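Local coordinates for Serine/threonine-protein acetyltransferase HopZ1a (Pseudomonas syringae pv. syringae, PDB 5KLP) that acetylates serine, threonine and lysine residues of proteins from acetyl-CoA, with inositol hexakisphosphate as cofactor, and thereby impairs the microtubule network and immunity of infected host cells, at residues 210-213 against 214-217; 222-225 against 226-230; 90-93 against 94-98. The protein carries 10 engineered substitutions. All coordinates share one frame; numbering follows the deposited sequence.

How the contacts relate
From the N terminus the chain first makes contact 3, where residues 90-93 cap and start helix 91-98 and 94-98 carry it on, in the crossover that links strands 85-87 and 105-110 of the mixed sheet. More than a hundred residues later contact 1 ends helix 204-215, which lies against strand 138-143 of that sheet. Contact 2 follows almost at once: the short helix 222-225 and the turn after it lead into helix 230-238 beside strand 248-251. All three are local and lie in series, with no nesting or crossing. Contacts 1 and 2 come within about 6 Å at their nearest atoms without touching; contacts 2 and 3 stand farthest apart, their centres 28 Å from each other.

Contact 1: 210-213 against 214-217; sequences IHHG and LQHG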
ATOM      1  N   ILE A 210     -10.090  10.039   9.595  1.00 21.02           N
ATOM      2  CA  ILE A 210     -10.906   9.173   8.758  1.00 20.06           C
ATOM      3  C   ILE A 210     -11.564   8.097   9.615  1.00 20.86           C
ATOM      4  O   ILE A 210     -12.746   7.800   9.448  1.00 22.25           O
ATOM      5  CB  ILE A 210     -10.088   8.533   7.644  1.00 22.00           C
ATOM      6  CG1 ILE A 210      -9.507   9.614   6.732  1.00 26.64           C
ATOM      7  CG2 ILE A 210     -10.947   7.570   6.822  1.00 18.52           C
ATOM      8  CD1 ILE A 210      -8.636   9.035   5.649  1.00 29.80           C
ATOM      9  N   HIS A 211     -10.809   7.550  10.565  1.00 18.78           N
ATOM     10  CA  HIS A 211     -11.365   6.571  11.493  1.00 23.37           C
ATOM     11  C   HIS A 211     -12.518   7.161  12.326  1.00 22.10           C
ATOM     12  O   HIS A 211     -13.553   6.513  12.515  1.00 24.07           O
ATOM     13  CB  HIS A 211     -10.261   6.022  12.405  1.00 23.92           C
ATOM     14  CG  HIS A 211      -9.416   4.964  11.756  1.00 24.95           C
ATOM     15  ND1 HIS A 211      -9.865   3.677  11.554  1.00 19.45           N
ATOM     16  CD2 HIS A 211      -8.151   5.002  11.271  1.00 22.19           C
ATOM     17  CE1 HIS A 211      -8.918   2.967  10.963  1.00 22.21           C
ATOM     18  NE2 HIS A 211      -7.865   3.747  10.782  1.00 19.92           N
ATOM     19  N   HIS A 212     -12.348   8.387  12.815  1.00 22.70           N
ATOM     20  CA  HIS A 212     -13.421   9.054  13.553  1.00 27.31           C
ATOM     21  C   HIS A 212     -14.700   9.133  12.724  1.00 27.60           C
ATOM     22  O   HIS A 212     -15.795   8.893  13.239  1.00 32.55           O
ATOM     23  CB  HIS A 212     -13.000  10.460  14.011  1.00 35.52           C
ATOM     24  CG  HIS A 212     -11.951  10.454  15.080  1.00 47.91           C
ATOM     25  ND1 HIS A 212     -11.028  11.466  15.228  1.00 52.34           N
ATOM     26  CD2 HIS A 212     -11.680   9.554  16.055  1.00 51.71           C
ATOM     27  CE1 HIS A 212     -10.230  11.187  16.245  1.00 52.08           C
ATOM     28  NE2 HIS A 212     -10.605  10.033  16.764  1.00 51.73           N
ATOM     29  N   GLY A 213     -14.572   9.465  11.445  1.00 28.87           N
ATOM     30  CA  GLY A 213     -15.736   9.498  10.580  1.00 20.83           C
ATOM     31  C   GLY A 213     -16.363   8.123  10.467  1.00 23.75           C
ATOM     32  O   GLY A 213     -17.580   7.975  10.566  1.00 23.41           O
ATOM     33  N   LEU A 214     -15.517   7.107  10.302  1.00 20.20           N
ATOM     34  CA  LEU A 214     -15.970   5.724  10.154  1.00 17.70           C
ATOM     35  C   LEU A 214     -16.698   5.216  11.393  1.00 19.93           C
ATOM     36  O   LEU A 214     -17.568   4.360  11.287  1.00 23.81           O
ATOM     37  CB  LEU A 214     -14.785   4.813   9.805  1.00 16.76           C
ATOM     38  CG  LEU A 214     -14.231   4.984   8.378  1.00 20.38           C
ATOM     39  CD1 LEU A 214     -12.977   4.142   8.177  1.00 19.76           C
ATOM     40  CD2 LEU A 214     -15.279   4.584   7.338  1.00 21.99           C
ATOM     41  N   GLN A 215     -16.350   5.738  12.565  1.00 19.64           N
ATOM     42  CA  GLN A 215     -17.122   5.429  13.768  1.00 26.09           C
ATOM     43  C   GLN A 215     -18.574   5.870  13.608  1.00 28.90           C
ATOM     44  O   GLN A 215     -19.467   5.343  14.265  1.00 26.10           O
ATOM     45  CB  GLN A 215     -16.522   6.097  15.009  1.00 30.35           C
ATOM     46  CG  GLN A 215     -15.342   5.346  15.600  1.00 36.31           C
ATOM     47  CD  GLN A 215     -14.889   5.924  16.931  1.00 36.03           C
ATOM     48  OE1 GLN A 215     -14.258   6.980  16.987  1.00 33.54           O
ATOM     49  NE2 GLN A 215     -15.206   5.223  18.011  1.00 34.59           N
ATOM     50  N   HIS A 216     -18.807   6.855  12.750  1.00 23.32           N
ATOM     51  CA  HIS A 216     -20.166   7.328  12.503  1.00 22.11           C
ATOM     52  C   HIS A 216     -20.682   6.879  11.153  1.00 21.32           C
ATOM     53  O   HIS A 216     -21.628   7.443  10.641  1.00 23.25           O
ATOM     54  CB  HIS A 216     -20.234   8.855  12.609  1.00 22.69           C
ATOM     55  CG  HIS A 216     -19.983   9.372  13.988  1.00 40.27           C
ATOM     56  ND1 HIS A 216     -18.728   9.729  14.436  1.00 37.44           N
ATOM     57  CD2 HIS A 216     -20.831   9.605  15.018  1.00 38.36           C
ATOM     58  CE1 HIS A 216     -18.813  10.145  15.686  1.00 39.96           C
ATOM     59  NE2 HIS A 216     -20.078  10.083  16.062  1.00 45.48           N
ATOM     60  N   GLY A 217     -20.048   5.866  10.579  1.00 20.28           N
ATOM     61  CA  GLY A 217     -20.535   5.277   9.349  1.00 27.35           C
ATOM     62  C   GLY A 217     -20.362   6.163   8.135  1.00 25.98           C
ATOM     63  O   GLY A 217     -21.128   6.054   7.183  1.00 28.94           O
TER
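Leu214 packs back against the preceding turn of helix 204-215, and here the contact is dense. Its CD1 lies 4.2 Å from Ile210 CG2, while its CG rests 3.4 Å from Ile210 O, the same oxygen that receives the Leu214 amide in a helical hydrogen bond. The next bond of the series joins Gln215 N to His211 O at 2.9 Å. Buried beside these residues, the His211 imidazole is directed to the sheet, where its ND1 and NE2 bond to Thr138 and Asp128.

The end of the helix is tight as well. Gly213 O receives His216 N at 2.7 Å, and Gly217, with phi 71°, closes a Schellman motif through its N to Leu214 O and through Thr218 N to Gly213 O.

The looser side is made by the exposed His212 and His216 and the partly exposed Gln215. His212 and Gln215 run side by side in the same direction, ring and amide planes 35° apart, with Gln215 OE1 near the ring plane at the imidazole edge, 3.8 Å from His212 CD2. With CG beside its own backbone N (chi1 -66°), the His216 ring is carried back toward the helix, where ND1 adds a side-chain bond to a carbonyl near the helix end, donating to His212 O over 3.3 Å; the oxygen sits close to the plane of that ring.

The buried flank made by Ile210, His211 and Leu214 lies on Thr138 and Ile140 of strand 138-143, laying the end of helix 204-215 against the mixed sheet, while Ile210 also touches Leu219 in the loop leading to helix 222-225.

Contact 2: 222-225 against 226-230; sequences ESES and RARTT
Glu222 and Arg226, one helical turn apart, reach out side by side and join in a salt bridge. The glutamate chain is fully extended, with CG anti to the backbone N (chi1 -176°), and Arg226 runs out in the same way, which brings Arg226 NH1 to 2.9 Å from Glu222 OE2. Carboxylate and guanidinium are nearly coplanar, 22° apart, and the oxygen enters at the guanidinium edge. Both groups have further partners: Glu222 also binds His248 and the amide of Ala249, and Arg226 pairs with Glu235 and the carbonyl of Ala247. Behind the bridge, Arg226 N donates to Glu222 O.

Glu224 meets Arg228 differently. Its aliphatic part lies over one guanidinium face, with Glu224 CB 3.6 Å from Arg228 NH2; the carboxylate leads away, leaving Glu224 OE2 5.2 Å from Arg228 NH1, too far for a salt bridge. The guanidinium instead pairs with Asp254. The backbone oxygen of Glu224 lies toward the rim of a guanidinium face as well.

Ser225 is buried, and its hydroxyl is bonded to Asp254 and to the amide of Phe251. The carbonyl oxygen, Ser225 O, accepts Arg228 N, three residues on, at 2.9 Å, and Thr229 CG2 touches the same oxygen. Just beyond, Arg226 O takes two donors from one residue, the backbone amide of Thr229 and its hydroxyl. The bond from Thr229 OG1 to Arg226 O measures 2.6 Å.

Thr229 is the N-cap of helix 230-238, its hydroxyl bonded to Gly232 N. The turn therefore joins helix 222-225 directly to helix 230-238, with Ser225 and Thr229 lying against Ala250 and Phe251 of strand 248-251, an edge strand of the mixed sheet.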
ATOM      1  N   GLU A 222     -16.916  10.657  -0.200  1.00 25.57           N
ATOM      2  CA  GLU A 222     -17.363   9.420  -0.831  1.00 30.73           C
ATOM      3  C   GLU A 222     -18.432   9.652  -1.886  1.00 31.65           C
ATOM      4  O   GLU A 222     -18.423   8.996  -2.928  1.00 31.94           O
ATOM      5  CB  GLU A 222     -17.876   8.416   0.201  1.00 25.77           C
ATOM      6  CG  GLU A 222     -18.245   7.081  -0.439  1.00 25.46           C
ATOM      7  CD  GLU A 222     -18.715   6.044   0.559  1.00 28.69           C
ATOM      8  OE1 GLU A 222     -18.984   6.410   1.725  1.00 26.79           O
ATOM      9  OE2 GLU A 222     -18.796   4.857   0.177  1.00 28.35           O
ATOM     10  N   SER A 223     -19.321  10.607  -1.630  1.00 34.32           N
ATOM     11  CA  SER A 223     -20.411  10.914  -2.552  1.00 40.16           C
ATOM     12  C   SER A 223     -19.941  11.255  -3.975  1.00 36.13           C
ATOM     13  O   SER A 223     -20.681  11.032  -4.929  1.00 46.90           O
ATOM     14  CB  SER A 223     -21.248  12.072  -1.997  1.00 48.18           C
ATOM     15  OG  SER A 223     -20.449  13.225  -1.795  1.00 55.48           O
ATOM     16  N   GLU A 224     -18.735  11.805  -4.126  1.00 28.85           N
ATOM     17  CA  GLU A 224     -18.152  12.030  -5.462  1.00 32.30           C
ATOM     18  C   GLU A 224     -16.991  11.071  -5.775  1.00 29.63           C
ATOM     19  O   GLU A 224     -16.772  10.701  -6.929  1.00 27.69           O
ATOM     20  CB  GLU A 224     -17.683  13.476  -5.629  1.00 40.96           C
ATOM     21  CG  GLU A 224     -16.737  13.949  -4.550  1.00 61.46           C
ATOM     22  CD  GLU A 224     -17.348  15.030  -3.686  1.00 79.39           C
ATOM     23  OE1 GLU A 224     -18.542  15.350  -3.887  1.00 85.45           O
ATOM     24  OE2 GLU A 224     -16.637  15.555  -2.802  1.00 83.11           O
ATOM     25  N   SER A 225     -16.231  10.698  -4.749  1.00 22.23           N
ATOM     26  CA  SER A 225     -14.974   9.985  -4.961  1.00 23.99           C
ATOM     27  C   SER A 225     -15.183   8.527  -5.371  1.00 23.03           C
ATOM     28  O   SER A 225     -14.427   7.991  -6.179  1.00 24.99           O
ATOM     29  CB  SER A 225     -14.112  10.048  -3.693  1.00 17.36           C
ATOM     30  OG  SER A 225     -12.820   9.501  -3.923  1.00 22.74           O
ATOM     31  N   ARG A 226     -16.207   7.890  -4.811  1.00 27.97           N
ATOM     32  CA  ARG A 226     -16.467   6.475  -5.087  1.00 20.74           C
ATOM     33  C   ARG A 226     -16.703   6.239  -6.580  1.00 22.36           C
ATOM     34  O   ARG A 226     -16.258   5.239  -7.141  1.00 18.82           O
ATOM     35  CB  ARG A 226     -17.663   5.993  -4.263  1.00 16.47           C
ATOM     36  CG  ARG A 226     -18.010   4.525  -4.434  1.00 20.22           C
ATOM     37  CD  ARG A 226     -18.974   4.107  -3.335  1.00 26.74           C
ATOM     38  NE  ARG A 226     -19.389   2.723  -3.465  1.00 29.31           N
ATOM     39  CZ  ARG A 226     -19.528   1.884  -2.444  1.00 26.13           C
ATOM     40  NH1 ARG A 226     -19.287   2.303  -1.203  1.00 20.05           N
ATOM     41  NH2 ARG A 226     -19.906   0.631  -2.667  1.00 17.48           N
ATOM     42  N   ALA A 227     -17.391   7.184  -7.222  1.00 19.36           N
ATOM     43  CA  ALA A 227     -17.698   7.092  -8.647  1.00 18.92           C
ATOM     44  C   ALA A 227     -16.434   7.161  -9.519  1.00 21.98           C
ATOM     45  O   ALA A 227     -16.458   6.763 -10.682  1.00 23.19           O
ATOM     46  CB  ALA A 227     -18.687   8.213  -9.052  1.00 22.48           C
ATOM     47  N   ARG A 228     -15.340   7.677  -8.959  1.00 17.20           N
ATOM     48  CA  ARG A 228     -14.086   7.815  -9.694  1.00 22.84           C
ATOM     49  C   ARG A 228     -13.229   6.538  -9.649  1.00 20.16           C
ATOM     50  O   ARG A 228     -12.200   6.447 -10.308  1.00 24.95           O
ATOM     51  CB  ARG A 228     -13.272   8.993  -9.128  1.00 21.85           C
ATOM     52  CG  ARG A 228     -13.918  10.356  -9.337  1.00 28.84           C
ATOM     53  CD  ARG A 228     -13.267  11.423  -8.450  1.00 28.25           C
ATOM     54  NE  ARG A 228     -14.016  12.676  -8.481  1.00 36.53           N
ATOM     55  CZ  ARG A 228     -14.139  13.518  -7.459  1.00 44.49           C
ATOM     56  NH1 ARG A 228     -13.554  13.257  -6.297  1.00 41.67           N
ATOM     57  NH2 ARG A 228     -14.847  14.632  -7.602  1.00 50.75           N
ATOM     58  N   THR A 229     -13.664   5.562  -8.868  1.00 19.27           N
ATOM     59  CA  THR A 229     -12.931   4.305  -8.712  1.00 16.10           C
ATOM     60  C   THR A 229     -13.475   3.271  -9.679  1.00 20.57           C
ATOM     61  O   THR A 229     -14.571   3.434 -10.228  1.00 20.70           O
ATOM     62  CB  THR A 229     -13.042   3.744  -7.278  1.00 20.46           C
ATOM     63  OG1 THR A 229     -14.402   3.386  -7.017  1.00 22.63           O
ATOM     64  CG2 THR A 229     -12.586   4.782  -6.239  1.00 20.43           C
ATOM     65  N   THR A 230     -12.716   2.198  -9.878  1.00 21.95           N
ATOM     66  CA  THR A 230     -13.169   1.106 -10.726  1.00 21.58           C
ATOM     67  C   THR A 230     -14.452   0.501 -10.178  1.00 18.87           C
ATOM     68  O   THR A 230     -15.301   0.046 -10.937  1.00 20.09           O
ATOM     69  CB  THR A 230     -12.098   0.005 -10.849  1.00 20.56           C
ATOM     70  OG1 THR A 230     -11.838  -0.554  -9.554  1.00 16.90           O
ATOM     71  CG2 THR A 230     -10.807   0.588 -11.442  1.00 16.94           C
TER

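Contact 3: 90-93 against 94-98; sequences DHYY and LIQAL. Engineered in segment 90-93: Tyr92 (natural residue Lys), Tyr93 (natural residue Glu).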
ATOM      1  N   ASP A  90      -3.272 -14.420   5.863  1.00 17.68           N
ATOM      2  CA  ASP A  90      -4.632 -14.439   5.329  1.00 21.01           C
ATOM      3  C   ASP A  90      -5.443 -13.408   6.119  1.00 20.84           C
ATOM      4  O   ASP A  90      -5.112 -13.144   7.270  1.00 18.78           O
ATOM      5  CB  ASP A  90      -5.237 -15.850   5.451  1.00 20.96           C
ATOM      6  CG  ASP A  90      -6.581 -15.982   4.747  1.00 23.76           C
ATOM      7  OD1 ASP A  90      -7.596 -15.472   5.278  1.00 22.39           O
ATOM      8  OD2 ASP A  90      -6.621 -16.618   3.672  1.00 19.37           O
ATOM      9  N   HIS A  91      -6.490 -12.817   5.532  1.00 15.08           N
ATOM     10  CA  HIS A  91      -7.273 -11.828   6.283  1.00 18.17           C
ATOM     11  C   HIS A  91      -8.018 -12.461   7.464  1.00 25.05           C
ATOM     12  O   HIS A  91      -8.435 -11.768   8.387  1.00 21.17           O
ATOM     13  CB  HIS A  91      -8.263 -11.087   5.365  1.00 19.55           C
ATOM     14  CG  HIS A  91      -9.420 -11.919   4.898  1.00 17.44           C
ATOM     15  ND1 HIS A  91      -9.499 -12.423   3.619  1.00 24.56           N
ATOM     16  CD2 HIS A  91     -10.555 -12.310   5.527  1.00 20.78           C
ATOM     17  CE1 HIS A  91     -10.626 -13.099   3.482  1.00 25.05           C
ATOM     18  NE2 HIS A  91     -11.283 -13.053   4.626  1.00 22.64           N
ATOM     19  N   TYR A  92      -8.155 -13.781   7.442  1.00 21.61           N
ATOM     20  CA  TYR A  92      -8.666 -14.521   8.586  1.00 21.93           C
ATOM     21  C   TYR A  92      -7.948 -14.139   9.884  1.00 25.89           C
ATOM     22  O   TYR A  92      -8.582 -14.000  10.940  1.00 22.25           O
ATOM     23  CB  TYR A  92      -8.513 -16.016   8.318  1.00 22.67           C
ATOM     24  CG  TYR A  92      -8.966 -16.951   9.414  1.00 23.00           C
ATOM     25  CD1 TYR A  92      -8.166 -17.190  10.527  1.00 20.53           C
ATOM     26  CD2 TYR A  92     -10.157 -17.665   9.299  1.00 25.59           C
ATOM     27  CE1 TYR A  92      -8.564 -18.072  11.521  1.00 29.47           C
ATOM     28  CE2 TYR A  92     -10.556 -18.560  10.285  1.00 29.85           C
ATOM     29  CZ  TYR A  92      -9.751 -18.756  11.394  1.00 29.60           C
ATOM     30  OH  TYR A  92     -10.132 -19.642  12.376  1.00 30.62           O
ATOM     31  N   TYR A  93      -6.626 -13.973   9.803  1.00 21.54           N
ATOM     32  CA  TYR A  93      -5.827 -13.665  10.988  1.00 25.30           C
ATOM     33  C   TYR A  93      -5.923 -12.193  11.381  1.00 26.03           C
ATOM     34  O   TYR A  93      -5.678 -11.836  12.538  1.00 26.64           O
ATOM     35  CB  TYR A  93      -4.365 -14.072  10.769  1.00 26.72           C
ATOM     36  CG  TYR A  93      -4.200 -15.577  10.610  1.00 29.00           C
ATOM     37  CD1 TYR A  93      -4.427 -16.430  11.684  1.00 28.02           C
ATOM     38  CD2 TYR A  93      -3.846 -16.139   9.389  1.00 23.60           C
ATOM     39  CE1 TYR A  93      -4.291 -17.798  11.553  1.00 31.65           C
ATOM     40  CE2 TYR A  93      -3.703 -17.507   9.245  1.00 24.79           C
ATOM     41  CZ  TYR A  93      -3.931 -18.331  10.325  1.00 30.92           C
ATOM     42  OH  TYR A  93      -3.802 -19.691  10.186  1.00 32.67           O
ATOM     43  N   LEU A  94      -6.305 -11.348  10.427  1.00 18.36           N
ATOM     44  CA  LEU A  94      -6.661  -9.969  10.752  1.00 18.91           C
ATOM     45  C   LEU A  94      -7.881  -9.980  11.653  1.00 25.41           C
ATOM     46  O   LEU A  94      -7.928  -9.292  12.678  1.00 22.57           O
ATOM     47  CB  LEU A  94      -6.956  -9.168   9.492  1.00 23.82           C
ATOM     48  CG  LEU A  94      -7.548  -7.768   9.686  1.00 31.18           C
ATOM     49  CD1 LEU A  94      -6.629  -6.883  10.518  1.00 34.41           C
ATOM     50  CD2 LEU A  94      -7.828  -7.131   8.333  1.00 24.51           C
ATOM     51  N   ILE A  95      -8.865 -10.792  11.286  1.00 21.92           N
ATOM     52  CA  ILE A  95     -10.089 -10.863  12.083  1.00 25.42           C
ATOM     53  C   ILE A  95      -9.799 -11.354  13.494  1.00 27.73           C
ATOM     54  O   ILE A  95     -10.292 -10.798  14.476  1.00 31.85           O
ATOM     55  CB  ILE A  95     -11.114 -11.774  11.415  1.00 26.08           C
ATOM     56  CG1 ILE A  95     -11.682 -11.067  10.189  1.00 23.16           C
ATOM     57  CG2 ILE A  95     -12.208 -12.175  12.410  1.00 27.14           C
ATOM     58  CD1 ILE A  95     -12.469 -11.969   9.284  1.00 36.67           C
ATOM     59  N   GLN A  96      -8.973 -12.385  13.588  1.00 27.60           N
ATOM     60  CA  GLN A  96      -8.529 -12.902  14.875  1.00 28.70           C
ATOM     61  C   GLN A  96      -7.840 -11.807  15.686  1.00 29.11           C
ATOM     62  O   GLN A  96      -8.015 -11.724  16.897  1.00 30.61           O
ATOM     63  CB  GLN A  96      -7.585 -14.094  14.659  1.00 33.03           C
ATOM     64  CG  GLN A  96      -7.115 -14.805  15.908  1.00 44.68           C
ATOM     65  CD  GLN A  96      -6.232 -15.999  15.574  1.00 55.84           C
ATOM     66  OE1 GLN A  96      -6.723 -17.085  15.266  1.00 54.03           O
ATOM     67  NE2 GLN A  96      -4.920 -15.790  15.603  1.00 61.63           N
ATOM     68  N   ALA A  97      -7.064 -10.958  15.021  1.00 31.44           N
ATOM     69  CA  ALA A  97      -6.359  -9.902  15.740  1.00 34.12           C
ATOM     70  C   ALA A  97      -7.349  -8.858  16.288  1.00 34.66           C
ATOM     71  O   ALA A  97      -7.092  -8.218  17.298  1.00 34.63           O
ATOM     72  CB  ALA A  97      -5.327  -9.243  14.839  1.00 34.02           C
ATOM     73  N   LEU A  98      -8.491  -8.710  15.628  1.00 32.30           N
ATOM     74  CA  LEU A  98      -9.540  -7.819  16.120  1.00 38.65           C
ATOM     75  C   LEU A  98     -10.173  -8.375  17.388  1.00 40.10           C
ATOM     76  O   LEU A  98     -10.844  -7.648  18.123  1.00 40.33           O
ATOM     77  CB  LEU A  98     -10.612  -7.597  15.060  1.00 35.27           C
ATOM     78  CG  LEU A  98     -10.136  -6.983  13.743  1.00 35.71           C
ATOM     79  CD1 LEU A  98     -11.242  -7.030  12.712  1.00 28.23           C
ATOM     80  CD2 LEU A  98      -9.681  -5.542  13.967  1.00 41.58           C
TER
HETATM   81  O   HOH W   1      -8.677 -19.919  14.790  1.00 53.13           O
HETATM   82  O   HOH W   2      -4.053 -12.916  14.317  1.00 40.99           O
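Backbone hydrogen bonds run from the first turn of helix 91-98 into the second: Ile95 N to His91 O, Gln96 N to Tyr92 O, and Ala97 N to Tyr93 O at 3.0 Å. Asp90 supplies the N-cap. Its OD1 takes Tyr92 N at 2.8 Å through the anti lone pair, almost straight at 168°, while OD2 is bonded to Thr113.

Two waters join Gln96 to the preceding turn, one through the Tyr92 hydroxyl and one through the Tyr93 carbonyl. The first lies 2.8 Å from Tyr92 OH and donates weakly to Gln96 OE1; the second donates to Tyr93 O at 2.6 Å and accepts a weak bond from Gln96 NE2. With the Gln96 chain trans from its backbone nitrogen (chi1 -176°) and straight beyond CG, its amide reaches back to both waters.

The remaining contacts are van der Waals. Gln96 NE2 sits at the edge of the Tyr93 ring, 4.0 Å from CD1, and the amide and ring planes stand 76° apart. Tyr92 CD1 lies over a face of that same ring, toward its rim. Both tyrosines are engineered, replacing a lysine and a glutamate. On the buried flank Ile95 CD1 approaches the edge of the His91 imidazole, 4.2 Å from CD2, and His91 NE2 is bonded to Asp164.

The helix is the crossover of a beta-alpha-beta unit between strands 85-87 and 105-110. Leu94 packs on Phe106, Ala108 and Phe110 of strand 105-110, and His91, Ile95 and Leu98 face helix 153-167.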